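Periplasmic oligopeptide-binding protein (Burkholderia pseudomallei, PDB 3ZS6) binds oligopeptides in the periplasm, enclosing them between its lobes, and probably delivers them to an ABC transporter for uptake into the cell. Local coordinates at residues Lys100-Val108 / Trp406-Met414; Glu252-Ala260 / Tyr488-Arg497. One frame throughout, in Å; residues are numbered along the deposited sequence.

In the fold
Both contacts lie beside the enclosed peptide, with centres about 20 Å apart. Contact 1 reaches across the cleft and touches the ligand directly: D409 and F407 hydrogen-bond to its backbone, and W406 packs on it. Contact 2 has one residue close to the ligand, M496, which packs on an acidic peptide side chain. The two are joined where strand 401-407 ends. There A408 N sits 2.9 Å from L259 O, a probable hydrogen bond, and W406 O is 3.4 Å from A260 CB. Both contacts reach the same mixed sheet, and their segments alternate along the chain.

Contact 1 of 2, residues Lys100-Val108 / Trp406-Met414; sequences KYTILVEFV and WFADYNDAM
The hydroxyl of Y101 and the carboxylate of D409 approach from opposite directions and meet in the one hydrogen bond between 100-108 and 406-414. It is very short, 2.5 Å from Y101 OH to D409 OD2. The accepting oxygen lies at the tyrosine's edge, near the ring plane, while the carboxylate plane is turned 54° from the ring.

Packing is tight around this bond. W406, with CG anti to its backbone N (chi1 -176°), sends the six-membered end of its indole toward the same hydroxyl, bringing CH2 within 3.2 Å of Y101 OH. I103 fills the angle between the two aromatics. Its CD1 stands 3.6 Å above one face of the Y101 ring, offset toward the rim, and touches the indole edge at CH2, 3.8 Å away. L104 CG sits at the tyrosine's edge, in its plane, and L104 CD2 lies near D409 OD2.

Farther along, toward partly exposed F107, the fit is looser. L104 CD2 comes to 4.3 Å from the edge of the Y410 ring at CE2, and F107 CZ is 4.4 Å from M414 CB. The closest touch here is 3.5 Å, from F107 CZ to Y410 OH. L148 of helix 145-148 packs against L104, F107 and Y410. Behind them D412 caps the start of helix 414-417, accepting from M414 N at 3.1 Å, and its OD2 also forms a salt bridge with R452.

The carboxylate of D409 divides its work. OD2 takes the tyrosine hydroxyl, while OD1 bonds the peptide backbone, to which Y101 OH adds a weak bond. The tyrosine would thus steady the carboxylate that binds the peptide and might ease the burial of its charge, consistent with the aspartate that holds the peptide amino terminus in OppA relatives.

Contact 2 of 2, residues Glu252-Ala260 / Tyr488-Arg497; sequences ELRPGLQLA and YTLTNYIDMR. With GOL (glycerol), chain E.
L259 rests its branched end on the corner formed by Y493 and I494: its CG lies 4.0 Å from Y493 CB, and its CD1 4.1 Å from I494 CG2. A second greasy patch lies at the far end of the contact. There the R254 chain, bent at chi2 (-61°), crosses the Y488 side chain obliquely; its CG makes an off-centre CH-pi contact, 4.2 Å from the Y488 ring centroid, and L490 CD2 packs on P255 CD.

Outward from these patches the backbone takes over. L259 N donates almost straight to Y493 O, at 2.9 Å and 178°, tying the corner after strand 253-258 to the type I turn N492-D495. Next to it Q258 NE2 comes within 2.9 Å of D495 OD2. D495 is held by two salt bridges, from R497 NH1 to D495 OD1 (2.8 Å) and from R479 to OD2. The R497 guanidinium is sandwiched, with N492 CB over one face and Y488 OH over the other.

Between the segments, water 1 bridges R254 O and Y488 OH, which also bonds R479. At the outer edge a glycerol, probably from the crystallisation liquor, spans R254 NH1 and Y488 O; the other terminal nitrogen of R254, NH2, bonds V481 O.

Strand 253-258 runs antiparallel to strand 470-480, and F407 of strand 401-407 packs on both Q258 and D495. On the loop side M496 reaches helix 26-35, where W26 bonds D495 O, so the irregular 488-497 segment joins this sheet to that helix.

Contact 1 of 2, residues Lys100-Val108 / Trp406-Met414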
# COMPACT_ATOMS: atom_id res chain seq x y z
N LYS A 100 -9.31 -5.99 7.43
CA LYS A 100 -7.90 -6.36 7.39
C LYS A 100 -6.99 -5.14 7.48
O LYS A 100 -5.77 -5.26 7.39
CB LYS A 100 -7.58 -7.15 6.11
CG LYS A 100 -8.16 -8.56 6.09
CD LYS A 100 -7.60 -9.37 7.25
CE LYS A 100 -7.88 -10.87 7.09
NZ LYS A 100 -7.25 -11.66 8.20
N TYR A 101 -7.58 -3.96 7.67
CA TYR A 101 -6.78 -2.74 7.71
C TYR A 101 -6.97 -1.92 8.97
O TYR A 101 -7.06 -0.70 8.91
CB TYR A 101 -7.04 -1.86 6.47
CG TYR A 101 -5.76 -1.31 5.85
CD1 TYR A 101 -5.04 -2.07 4.94
CD2 TYR A 101 -5.28 -0.05 6.18
CE1 TYR A 101 -3.88 -1.60 4.36
CE2 TYR A 101 -4.10 0.45 5.60
CZ TYR A 101 -3.42 -0.34 4.69
OH TYR A 101 -2.26 0.11 4.10
N THR A 102 -7.00 -2.59 10.12
CA THR A 102 -7.13 -1.89 11.39
C THR A 102 -5.87 -1.08 11.75
O THR A 102 -5.89 -0.28 12.68
CB THR A 102 -7.46 -2.86 12.54
OG1 THR A 102 -6.49 -3.90 12.58
CG2 THR A 102 -8.85 -3.47 12.34
N ILE A 103 -4.78 -1.30 11.02
CA ILE A 103 -3.51 -0.64 11.34
C ILE A 103 -3.62 0.89 11.40
O ILE A 103 -2.99 1.53 12.24
CB ILE A 103 -2.38 -1.05 10.38
CG1 ILE A 103 -2.78 -0.77 8.93
CG2 ILE A 103 -2.01 -2.53 10.58
CD1 ILE A 103 -1.67 -1.00 7.91
N LEU A 104 -4.41 1.48 10.50
CA LEU A 104 -4.51 2.94 10.45
C LEU A 104 -5.23 3.55 11.66
O LEU A 104 -4.89 4.65 12.09
CB LEU A 104 -5.18 3.42 9.15
CG LEU A 104 -4.30 3.35 7.90
CD1 LEU A 104 -5.01 3.97 6.70
CD2 LEU A 104 -2.97 4.04 8.16
N VAL A 105 -6.21 2.84 12.20
CA VAL A 105 -6.95 3.35 13.35
C VAL A 105 -6.23 2.97 14.64
O VAL A 105 -6.58 3.44 15.73
CB VAL A 105 -8.40 2.85 13.36
CG1 VAL A 105 -8.46 1.41 13.85
CG2 VAL A 105 -9.28 3.76 14.21
N GLU A 106 -5.21 2.15 14.52
CA GLU A 106 -4.50 1.63 15.68
C GLU A 106 -3.83 2.73 16.52
O GLU A 106 -3.62 2.54 17.72
CB GLU A 106 -3.47 0.58 15.25
CG GLU A 106 -3.36 -0.61 16.17
CD GLU A 106 -2.46 -1.70 15.60
OE1 GLU A 106 -2.87 -2.34 14.61
OE2 GLU A 106 -1.35 -1.90 16.13
N PHE A 107 -3.51 3.86 15.89
CA PHE A 107 -2.88 4.96 16.63
C PHE A 107 -3.88 5.66 17.55
O PHE A 107 -3.50 6.35 18.49
CB PHE A 107 -2.26 5.99 15.68
CG PHE A 107 -1.11 5.48 14.86
CD1 PHE A 107 -0.79 4.13 14.86
CD2 PHE A 107 -0.35 6.35 14.10
CE1 PHE A 107 0.28 3.66 14.10
CE2 PHE A 107 0.72 5.89 13.35
CZ PHE A 107 1.03 4.54 13.35
N VAL A 108 -5.17 5.48 17.26
CA VAL A 108 -6.21 6.14 18.04
C VAL A 108 -6.39 5.50 19.42
O VAL A 108 -6.27 4.28 19.58
CB VAL A 108 -7.54 6.18 17.29
CG1 VAL A 108 -8.59 6.94 18.10
CG2 VAL A 108 -7.34 6.84 15.93
N TRP A 406 4.82 -3.42 -0.59
CA TRP A 406 4.12 -2.47 0.26
C TRP A 406 4.43 -1.04 -0.18
O TRP A 406 5.60 -0.68 -0.36
CB TRP A 406 4.54 -2.67 1.72
CG TRP A 406 3.83 -1.82 2.73
CD1 TRP A 406 4.30 -0.69 3.34
CD2 TRP A 406 2.53 -2.06 3.28
NE1 TRP A 406 3.37 -0.21 4.23
CE2 TRP A 406 2.28 -1.03 4.22
CE3 TRP A 406 1.55 -3.04 3.07
CZ2 TRP A 406 1.08 -0.94 4.94
CZ3 TRP A 406 0.36 -2.95 3.79
CH2 TRP A 406 0.14 -1.92 4.72
N PHE A 407 3.38 -0.25 -0.38
CA PHE A 407 3.48 1.19 -0.64
C PHE A 407 3.25 1.93 0.67
O PHE A 407 2.29 1.63 1.39
CB PHE A 407 2.39 1.64 -1.64
CG PHE A 407 2.86 1.67 -3.06
CD1 PHE A 407 2.93 0.51 -3.81
CD2 PHE A 407 3.22 2.87 -3.66
CE1 PHE A 407 3.36 0.54 -5.13
CE2 PHE A 407 3.65 2.91 -4.98
CZ PHE A 407 3.72 1.74 -5.71
N ALA A 408 4.11 2.88 0.98
CA ALA A 408 3.94 3.67 2.19
C ALA A 408 2.55 4.32 2.21
O ALA A 408 2.10 4.83 1.18
CB ALA A 408 5.02 4.74 2.27
N ASP A 409 1.89 4.32 3.37
CA ASP A 409 0.59 4.98 3.52
C ASP A 409 0.79 6.45 3.91
O ASP A 409 -0.15 7.25 3.86
CB ASP A 409 -0.27 4.29 4.59
CG ASP A 409 -0.80 2.93 4.14
OD1 ASP A 409 -0.96 2.72 2.92
OD2 ASP A 409 -1.07 2.08 5.01
N TYR A 410 2.01 6.76 4.33
CA TYR A 410 2.40 8.10 4.76
C TYR A 410 3.91 8.09 4.87
O TYR A 410 4.52 7.03 4.92
CB TYR A 410 1.77 8.44 6.12
CG TYR A 410 1.92 7.36 7.17
CD1 TYR A 410 3.04 7.32 8.00
CD2 TYR A 410 0.95 6.38 7.34
CE1 TYR A 410 3.18 6.33 8.97
CE2 TYR A 410 1.08 5.39 8.30
CZ TYR A 410 2.20 5.37 9.11
OH TYR A 410 2.33 4.38 10.07
N ASN A 411 4.51 9.27 4.90
CA ASN A 411 5.97 9.35 4.81
C ASN A 411 6.62 9.28 6.17
O ASN A 411 7.14 10.27 6.67
CB ASN A 411 6.42 10.60 4.05
CG ASN A 411 7.92 10.61 3.77
OD1 ASN A 411 8.66 9.77 4.28
ND2 ASN A 411 8.36 11.56 2.96
N ASP A 412 6.57 8.10 6.77
CA ASP A 412 7.29 7.83 8.00
C ASP A 412 7.55 6.34 8.13
O ASP A 412 6.74 5.52 7.67
CB ASP A 412 6.52 8.34 9.22
CG ASP A 412 7.27 8.08 10.52
OD1 ASP A 412 8.27 8.80 10.77
OD2 ASP A 412 6.89 7.15 11.27
N ALA A 413 8.66 5.99 8.75
CA ALA A 413 9.08 4.59 8.84
C ALA A 413 8.01 3.69 9.46
O ALA A 413 7.99 2.48 9.21
CB ALA A 413 10.39 4.47 9.62
N MET A 414 7.12 4.27 10.26
CA MET A 414 6.09 3.48 10.95
C MET A 414 5.21 2.68 9.98
O MET A 414 4.72 1.61 10.34
CB MET A 414 5.21 4.37 11.84
CG MET A 414 5.83 4.73 13.20
SD MET A 414 6.39 3.31 14.18
CE MET A 414 4.85 2.56 14.67

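Contact 2 of 2, residues Glu252-Ala260 / Tyr488-Arg497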
# COMPACT_ATOMS: atom_id res chain seq x y z
N GLU A 252 6.23 11.36 -21.95
CA GLU A 252 5.03 10.70 -21.44
C GLU A 252 5.42 9.63 -20.41
O GLU A 252 4.62 9.26 -19.53
CB GLU A 252 4.20 10.09 -22.58
CG GLU A 252 3.71 11.14 -23.58
CD GLU A 252 2.83 10.58 -24.67
OE1 GLU A 252 2.63 9.34 -24.71
OE2 GLU A 252 2.32 11.37 -25.50
N LEU A 253 6.64 9.14 -20.52
CA LEU A 253 7.16 8.18 -19.54
C LEU A 253 7.54 8.99 -18.30
O LEU A 253 8.55 9.68 -18.30
CB LEU A 253 8.37 7.42 -20.10
CG LEU A 253 9.16 6.50 -19.15
CD1 LEU A 253 8.24 5.73 -18.25
CD2 LEU A 253 10.06 5.53 -19.93
N ARG A 254 6.71 8.91 -17.26
CA ARG A 254 6.92 9.72 -16.06
C ARG A 254 7.79 8.94 -15.08
O ARG A 254 7.36 7.92 -14.52
CB ARG A 254 5.59 10.10 -15.42
CG ARG A 254 4.52 10.55 -16.41
CD ARG A 254 4.95 11.81 -17.20
NE ARG A 254 3.94 12.13 -18.21
CZ ARG A 254 3.20 13.24 -18.23
NH1 ARG A 254 3.38 14.19 -17.31
NH2 ARG A 254 2.30 13.39 -19.19
N PRO A 255 9.02 9.41 -14.86
CA PRO A 255 10.03 8.63 -14.14
C PRO A 255 10.12 8.96 -12.66
O PRO A 255 9.69 10.05 -12.25
CB PRO A 255 11.32 9.09 -14.81
CG PRO A 255 11.06 10.57 -15.04
CD PRO A 255 9.58 10.68 -15.36
N GLY A 256 10.69 8.04 -11.90
CA GLY A 256 11.03 8.26 -10.50
C GLY A 256 10.98 6.97 -9.70
O GLY A 256 10.55 5.93 -10.19
N LEU A 257 11.43 7.03 -8.45
CA LEU A 257 11.27 5.92 -7.52
C LEU A 257 10.13 6.23 -6.56
O LEU A 257 9.78 7.40 -6.33
CB LEU A 257 12.57 5.70 -6.73
CG LEU A 257 13.80 5.24 -7.51
CD1 LEU A 257 15.06 5.44 -6.66
CD2 LEU A 257 13.67 3.79 -7.96
N GLN A 258 9.53 5.19 -6.00
CA GLN A 258 8.43 5.37 -5.05
C GLN A 258 8.87 4.97 -3.64
O GLN A 258 9.88 4.29 -3.48
CB GLN A 258 7.22 4.55 -5.48
CG GLN A 258 6.30 5.31 -6.44
CD GLN A 258 5.41 4.39 -7.25
OE1 GLN A 258 5.62 3.18 -7.28
NE2 GLN A 258 4.43 4.97 -7.93
N LEU A 259 8.11 5.40 -2.64
CA LEU A 259 8.32 4.93 -1.27
C LEU A 259 7.59 3.60 -1.14
O LEU A 259 6.53 3.51 -0.53
CB LEU A 259 7.80 5.94 -0.24
CG LEU A 259 8.61 7.23 -0.04
CD1 LEU A 259 7.91 8.19 0.93
CD2 LEU A 259 10.03 6.91 0.44
N ALA A 260 8.17 2.57 -1.74
CA ALA A 260 7.50 1.29 -1.85
C ALA A 260 8.54 0.19 -2.06
O ALA A 260 9.53 0.40 -2.75
CB ALA A 260 6.49 1.33 -3.02
N TYR A 488 0.09 16.38 -13.53
CA TYR A 488 0.92 15.29 -13.00
C TYR A 488 2.24 15.86 -12.49
O TYR A 488 2.87 16.66 -13.18
CB TYR A 488 1.18 14.24 -14.09
CG TYR A 488 1.67 12.89 -13.57
CD1 TYR A 488 3.03 12.64 -13.36
CD2 TYR A 488 0.76 11.86 -13.31
CE1 TYR A 488 3.47 11.41 -12.90
CE2 TYR A 488 1.20 10.62 -12.83
CZ TYR A 488 2.55 10.40 -12.63
OH TYR A 488 2.98 9.18 -12.17
N THR A 489 2.66 15.46 -11.29
CA THR A 489 3.96 15.88 -10.77
C THR A 489 4.84 14.67 -10.49
O THR A 489 4.37 13.54 -10.47
CB THR A 489 3.85 16.70 -9.47
OG1 THR A 489 3.71 15.80 -8.36
CG2 THR A 489 2.66 17.67 -9.52
N LEU A 490 6.13 14.92 -10.27
CA LEU A 490 7.06 13.83 -10.02
C LEU A 490 7.44 13.76 -8.54
O LEU A 490 8.43 13.14 -8.18
CB LEU A 490 8.31 13.97 -10.89
CG LEU A 490 8.06 14.08 -12.40
CD1 LEU A 490 9.38 14.24 -13.16
CD2 LEU A 490 7.26 12.89 -12.92
N THR A 491 6.64 14.40 -7.69
CA THR A 491 6.98 14.48 -6.27
C THR A 491 5.99 13.75 -5.34
O THR A 491 6.15 13.78 -4.13
CB THR A 491 7.11 15.95 -5.83
OG1 THR A 491 5.85 16.60 -5.98
CG2 THR A 491 8.16 16.67 -6.68
N ASN A 492 4.98 13.11 -5.92
CA ASN A 492 4.02 12.30 -5.15
C ASN A 492 4.61 10.91 -4.86
O ASN A 492 4.28 9.93 -5.53
CB ASN A 492 2.69 12.20 -5.90
CG ASN A 492 1.55 11.70 -5.03
OD1 ASN A 492 1.66 10.69 -4.34
ND2 ASN A 492 0.42 12.41 -5.08
N TYR A 493 5.49 10.83 -3.86
CA TYR A 493 6.29 9.64 -3.61
C TYR A 493 5.52 8.39 -3.14
O TYR A 493 6.03 7.27 -3.23
CB TYR A 493 7.44 9.96 -2.65
CG TYR A 493 8.32 11.10 -3.14
CD1 TYR A 493 9.05 10.98 -4.32
CD2 TYR A 493 8.40 12.30 -2.44
CE1 TYR A 493 9.85 12.03 -4.77
CE2 TYR A 493 9.19 13.35 -2.89
CZ TYR A 493 9.92 13.21 -4.05
OH TYR A 493 10.71 14.24 -4.50
N ILE A 494 4.31 8.57 -2.62
CA ILE A 494 3.52 7.39 -2.26
C ILE A 494 2.53 7.03 -3.36
O ILE A 494 1.73 6.12 -3.21
CB ILE A 494 2.83 7.52 -0.88
CG1 ILE A 494 1.68 8.51 -0.91
CG2 ILE A 494 3.84 7.88 0.20
CD1 ILE A 494 0.86 8.49 0.38
N ASP A 495 2.61 7.76 -4.47
CA ASP A 495 1.79 7.48 -5.65
C ASP A 495 0.29 7.43 -5.35
O ASP A 495 -0.42 6.53 -5.81
CB ASP A 495 2.24 6.20 -6.37
CG ASP A 495 1.58 6.04 -7.75
OD1 ASP A 495 1.12 7.06 -8.33
OD2 ASP A 495 1.51 4.91 -8.25
N MET A 496 -0.18 8.41 -4.58
CA MET A 496 -1.61 8.56 -4.35
C MET A 496 -2.10 9.76 -5.15
O MET A 496 -2.15 10.90 -4.65
CB MET A 496 -1.91 8.69 -2.85
CG MET A 496 -2.02 7.34 -2.10
SD MET A 496 -3.46 6.35 -2.60
CE MET A 496 -2.72 4.93 -3.42
N ARG A 497 -2.43 9.50 -6.41
CA ARG A 497 -2.74 10.57 -7.35
C ARG A 497 -4.21 10.51 -7.77
O ARG A 497 -4.59 9.68 -8.60
CB ARG A 497 -1.82 10.47 -8.58
CG ARG A 497 -0.31 10.63 -8.26
CD ARG A 497 0.56 10.30 -9.48
NE ARG A 497 1.88 10.95 -9.45
CZ ARG A 497 3.02 10.36 -9.09
NH1 ARG A 497 3.03 9.08 -8.70
NH2 ARG A 497 4.15 11.05 -9.11
C1 GOL E . 6.73 17.59 -14.23
O1 GOL E . 6.16 18.23 -13.11
C2 GOL E . 5.81 16.47 -14.71
O2 GOL E . 4.58 16.99 -15.17
C3 GOL E . 6.50 15.72 -15.83
O3 GOL E . 5.97 14.42 -15.90
O HOH W 1 5.47 8.51 -12.12
O HOH W 2 1.11 16.61 -16.54
O HOH W 3 7.11 10.17 -10.42
O HOH W 4 8.34 9.72 -7.87